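Side-chain contacts in mandelate racemase/muconate lactonizing protein (Thermobispora bispora, PDB 3VC5), which probably catalyses the magnesium-dependent dehydration of D-glucarate to 5-dehydro-4-deoxy-D-glucarate, the first step of a D-glucarate degradation pathway: residues E69-D73 against L74-E78; A146-P149 against V150-L154. All blocks are in the same frame, centred on the assembly; numbering follows the deposited sequence.

Contact 1: residues E69-D73 against L74-E78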
loop_
_atom_site.group_PDB
_atom_site.type_symbol
_atom_site.label_atom_id
_atom_site.label_comp_id
_atom_site.label_asym_id
_atom_site.label_seq_id
_atom_site.Cartn_x
_atom_site.Cartn_y
_atom_site.Cartn_z
ATOM N N GLU A 69 -6.559 16.974 11.672
ATOM C CA GLU A 69 -7.448 18.031 11.180
ATOM C C GLU A 69 -8.395 17.427 10.156
ATOM O O GLU A 69 -7.967 16.688 9.272
ATOM C CB GLU A 69 -6.641 19.188 10.594
ATOM C CG GLU A 69 -7.520 20.278 9.966
ATOM C CD GLU A 69 -6.728 21.379 9.271
ATOM O OE1 GLU A 69 -5.518 21.587 9.556
ATOM O OE2 GLU A 69 -7.349 22.056 8.411
ATOM N N THR A 70 -9.679 17.737 10.282
ATOM C CA THR A 70 -10.675 17.148 9.396
ATOM C C THR A 70 -11.812 18.159 9.184
ATOM O O THR A 70 -11.710 19.325 9.604
ATOM C CB THR A 70 -11.162 15.806 9.945
ATOM O OG1 THR A 70 -12.035 15.176 8.994
ATOM C CG2 THR A 70 -11.876 15.962 11.298
ATOM N N TYR A 71 -12.885 17.736 8.523
ATOM C CA TYR A 71 -14.014 18.616 8.171
ATOM C C TYR A 71 -14.746 19.061 9.419
ATOM O O TYR A 71 -14.686 18.369 10.458
ATOM C CB TYR A 71 -15.008 17.819 7.308
ATOM C CG TYR A 71 -14.308 17.195 6.149
ATOM C CD1 TYR A 71 -13.805 17.968 5.099
ATOM C CD2 TYR A 71 -14.135 15.812 6.089
ATOM C CE1 TYR A 71 -13.114 17.381 4.036
ATOM C CE2 TYR A 71 -13.477 15.217 5.011
ATOM C CZ TYR A 71 -12.988 16.003 3.982
ATOM O OH TYR A 71 -12.351 15.402 2.941
ATOM N N GLY A 72 -15.426 20.213 9.318
ATOM C CA GLY A 72 -16.196 20.765 10.443
ATOM C C GLY A 72 -17.707 20.617 10.352
ATOM O O GLY A 72 -18.420 21.021 11.284
ATOM N N ASP A 73 -18.207 20.012 9.260
ATOM C CA ASP A 73 -19.657 19.817 9.082
ATOM C C ASP A 73 -20.226 19.085 10.304
ATOM O O ASP A 73 -19.616 18.135 10.806
ATOM C CB ASP A 73 -19.972 18.991 7.834
ATOM C CG ASP A 73 -19.707 19.745 6.524
ATOM O OD1 ASP A 73 -19.515 20.976 6.518
ATOM O OD2 ASP A 73 -19.712 19.088 5.469
ATOM N N LEU A 74 -21.432 19.468 10.720
ATOM C CA LEU A 74 -21.989 19.038 11.989
ATOM C C LEU A 74 -22.075 17.508 12.085
ATOM O O LEU A 74 -21.671 16.920 13.116
ATOM C CB LEU A 74 -23.390 19.663 12.177
ATOM C CG LEU A 74 -24.064 19.400 13.524
ATOM C CD1 LEU A 74 -23.219 19.951 14.671
ATOM C CD2 LEU A 74 -25.492 19.987 13.505
ATOM N N ALA A 75 -22.629 16.852 11.054
ATOM C CA ALA A 75 -22.791 15.408 11.128
ATOM C C ALA A 75 -21.442 14.702 11.268
ATOM O O ALA A 75 -21.300 13.701 12.011
ATOM C CB ALA A 75 -23.563 14.895 9.921
ATOM N N HIS A 76 -20.442 15.217 10.570
ATOM C CA HIS A 76 -19.097 14.678 10.685
ATOM C C HIS A 76 -18.509 14.948 12.065
ATOM O O HIS A 76 -17.937 14.037 12.681
ATOM C CB HIS A 76 -18.186 15.281 9.607
ATOM C CG HIS A 76 -16.801 14.699 9.592
ATOM N ND1 HIS A 76 -16.550 13.384 9.259
ATOM C CD2 HIS A 76 -15.590 15.259 9.855
ATOM C CE1 HIS A 76 -15.251 13.160 9.298
ATOM N NE2 HIS A 76 -14.645 14.279 9.689
ATOM N N LEU A 77 -18.585 16.205 12.512
ATOM C CA LEU A 77 -18.129 16.572 13.842
ATOM C C LEU A 77 -18.711 15.620 14.906
ATOM O O LEU A 77 -18.002 15.178 15.832
ATOM C CB LEU A 77 -18.540 18.021 14.143
ATOM C CG LEU A 77 -18.336 18.541 15.565
ATOM C CD1 LEU A 77 -16.854 18.496 15.979
ATOM C CD2 LEU A 77 -18.894 19.993 15.638
ATOM N N GLU A 78 -20.002 15.309 14.793
ATOM C CA GLU A 78 -20.648 14.409 15.769
ATOM C C GLU A 78 -20.022 13.010 15.781
ATOM O O GLU A 78 -19.827 12.401 16.849
ATOM C CB GLU A 78 -22.162 14.312 15.524
ATOM C CG GLU A 78 -22.895 15.605 15.840
ATOM C CD GLU A 78 -24.352 15.573 15.391
ATOM O OE1 GLU A 78 -24.740 14.623 14.653
ATOM O OE2 GLU A 78 -25.099 16.508 15.773
#
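His-76, in the first turn of helix 74-85, reaches back to Thr-70 and Tyr-71 of strand 65-71, across the turn that joins the antiparallel three-stranded sheet of the N-terminal domain to its first helix. NE2 of the imidazole donates to OG1 of Thr-70 at 2.8 Å, and the hydroxyl sits 24° out of the ring plane, so the bond leaves the ring tilted. CG2 of Thr-70 packs 3.6 Å from the same NE2, giving the nitrogen a methyl as well as a hydroxyl neighbour. Tyr-71 comes over one face of the imidazole: its CD2 edge points at that face near the rim, 3.9 Å from NE2 of His-76, in an edge-to-face pair with planes at 68°. O of Tyr-71 lies at the ring edge, in plane, 3.3 Å from CD2 of His-76. A chi1 of -176° turns CG of His-76 away from the backbone N and carries the ring back to the strand. Further out, Arg-129 and Val-130 of helix 123-146 pack on His-76, while Thr-54 of neighbouring strand 50-60 pairs with the backbone of Thr-70 and its OG1 hydrogen-bonds Tyr-71 O. The tyrosine side chain also touches His-313, Tyr-314 and Asn-340, and it places this turn beside the probable active site, close to His-338, the predicted proton acceptor. Asp-73 occupies the N-cap position without a capping bond from its carboxylate; OD1 instead accepts from the backbone N of Arg-421. At the start of the helix, O of Asp-73 accepts an almost straight hydrogen bond from N of Leu-77, at 2.8 Å.

Contact 2: residues A146-P149 against V150-L154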
loop_
_atom_site.group_PDB
_atom_site.type_symbol
_atom_site.label_atom_id
_atom_site.label_comp_id
_atom_site.label_asym_id
_atom_site.label_seq_id
_atom_site.Cartn_x
_atom_site.Cartn_y
_atom_site.Cartn_z
ATOM N N ALA A 146 9.848 8.623 18.150
ATOM C CA ALA A 146 11.031 8.132 17.449
ATOM C C ALA A 146 12.021 9.273 17.183
ATOM O O ALA A 146 13.155 9.033 16.722
ATOM C CB ALA A 146 10.624 7.430 16.145
ATOM N N GLY A 147 11.609 10.510 17.499
ATOM C CA GLY A 147 12.405 11.700 17.140
ATOM C C GLY A 147 12.549 11.876 15.627
ATOM O O GLY A 147 13.537 12.410 15.159
ATOM N N ARG A 148 11.562 11.424 14.859
ATOM C CA ARG A 148 11.655 11.451 13.388
ATOM C C ARG A 148 10.447 12.160 12.781
ATOM O O ARG A 148 9.359 12.119 13.361
ATOM C CB ARG A 148 11.686 10.026 12.799
ATOM C CG ARG A 148 12.601 9.004 13.516
ATOM C CD ARG A 148 14.032 9.418 13.476
ATOM N NE ARG A 148 14.468 9.473 12.097
ATOM C CZ ARG A 148 15.655 9.077 11.642
ATOM N NH1 ARG A 148 16.591 8.569 12.436
ATOM N NH2 ARG A 148 15.887 9.187 10.356
ATOM N N PRO A 149 10.618 12.791 11.606
ATOM C CA PRO A 149 9.456 13.353 10.911
ATOM C C PRO A 149 8.513 12.245 10.473
ATOM O O PRO A 149 8.943 11.096 10.258
ATOM C CB PRO A 149 10.068 13.990 9.655
ATOM C CG PRO A 149 11.375 13.242 9.436
ATOM C CD PRO A 149 11.861 12.926 10.825
ATOM N N VAL A 150 7.237 12.568 10.331
ATOM C CA VAL A 150 6.252 11.583 9.837
ATOM C C VAL A 150 6.716 10.987 8.492
ATOM O O VAL A 150 6.478 9.804 8.231
ATOM C CB VAL A 150 4.844 12.233 9.746
ATOM C CG1 VAL A 150 3.870 11.381 8.898
ATOM C CG2 VAL A 150 4.282 12.349 11.176
ATOM N N ALA A 151 7.357 11.782 7.627
ATOM C CA ALA A 151 7.878 11.230 6.354
ATOM C C ALA A 151 8.729 9.968 6.553
ATOM O O ALA A 151 8.720 9.063 5.707
ATOM C CB ALA A 151 8.675 12.290 5.559
ATOM N N ASP A 152 9.455 9.889 7.664
ATOM C CA ASP A 152 10.294 8.707 7.960
ATOM C C ASP A 152 9.468 7.446 8.293
ATOM O O ASP A 152 9.963 6.314 8.131
ATOM C CB ASP A 152 11.288 8.993 9.091
ATOM C CG ASP A 152 12.532 9.702 8.611
ATOM O OD1 ASP A 152 12.719 9.865 7.368
ATOM O OD2 ASP A 152 13.326 10.110 9.488
ATOM N N LEU A 153 8.231 7.633 8.776
ATOM C CA LEU A 153 7.302 6.522 9.021
ATOM C C LEU A 153 6.712 5.993 7.721
ATOM O O LEU A 153 6.053 4.965 7.712
ATOM C CB LEU A 153 6.169 6.935 9.969
ATOM C CG LEU A 153 6.640 7.680 11.245
ATOM C CD1 LEU A 153 5.424 8.208 12.039
ATOM C CD2 LEU A 153 7.535 6.782 12.114
ATOM N N LEU A 154 6.930 6.723 6.635
ATOM C CA LEU A 154 6.360 6.383 5.340
ATOM C C LEU A 154 7.463 6.055 4.346
ATOM O O LEU A 154 7.223 6.061 3.128
ATOM C CB LEU A 154 5.527 7.575 4.824
ATOM C CG LEU A 154 4.351 8.022 5.714
ATOM C CD1 LEU A 154 3.713 9.283 5.160
ATOM C CD2 LEU A 154 3.307 6.910 5.842
#
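Arg-148 bends back on itself to take hold of Asp-152, four residues further on in the short, weakly bonded helix 150-153. Its CB lies 3.9 Å from CB of Asp-152, so the two side chains already touch at their bases. The bend at chi2 places CD 4.1 Å from OD2 of Asp-152, and a second bend, at chi3 (both -62°), turns NE toward that oxygen. NE then donates to OD2 at 2.9 Å, on the anti side of the carboxylate and somewhat out of its plane. From the tip, NH2 reaches the same OD2, also at 2.9 Å, but from above the carboxylate plane. Both nitrogens approach from one face, and OD2 lies within 4° of the guanidinium plane: a side-on salt bridge in which two donors share one oxygen, with the two flat groups turned 51° apart. NH2 has a second acidic partner, Asp-91 of the second subunit, whose Tyr-93 packs on both Arg-148 and Asp-152. Beside the bridge, CD of Pro-149 meets OD2 of Asp-152 at 3.4 Å, while the proline carbonyl O accepts from N of Asp-152 at 2.9 Å. Before Arg-148, Gly-147 has positive phi, and its N and that of Arg-148 bond back to Lys-144 O and Gly-143 O: the Schellman motif that ends helix 123-146, followed, after Pro-149, by helix 150-153 at the subunit interface.

Overall arrangement
Contacts 1 and 2 follow one another along the chain within the N-terminal domain, joined in part by helix 123-146: it packs on His-76 of contact 1 and, further along, on Leu-153 of contact 2 through Leu-139 and Gln-142. Their centres are 27 Å apart and their nearest atoms about 12 Å, so they do not touch. Contact 1 is the one near the probable active site: the side chain of Tyr-71 lies about 6 Å from that of His-338 and about 9 Å from that of Asn-287, a magnesium-binding residue, with no metal bound to this chain in the model. Contact 2 lies away from these sites and faces the second subunit.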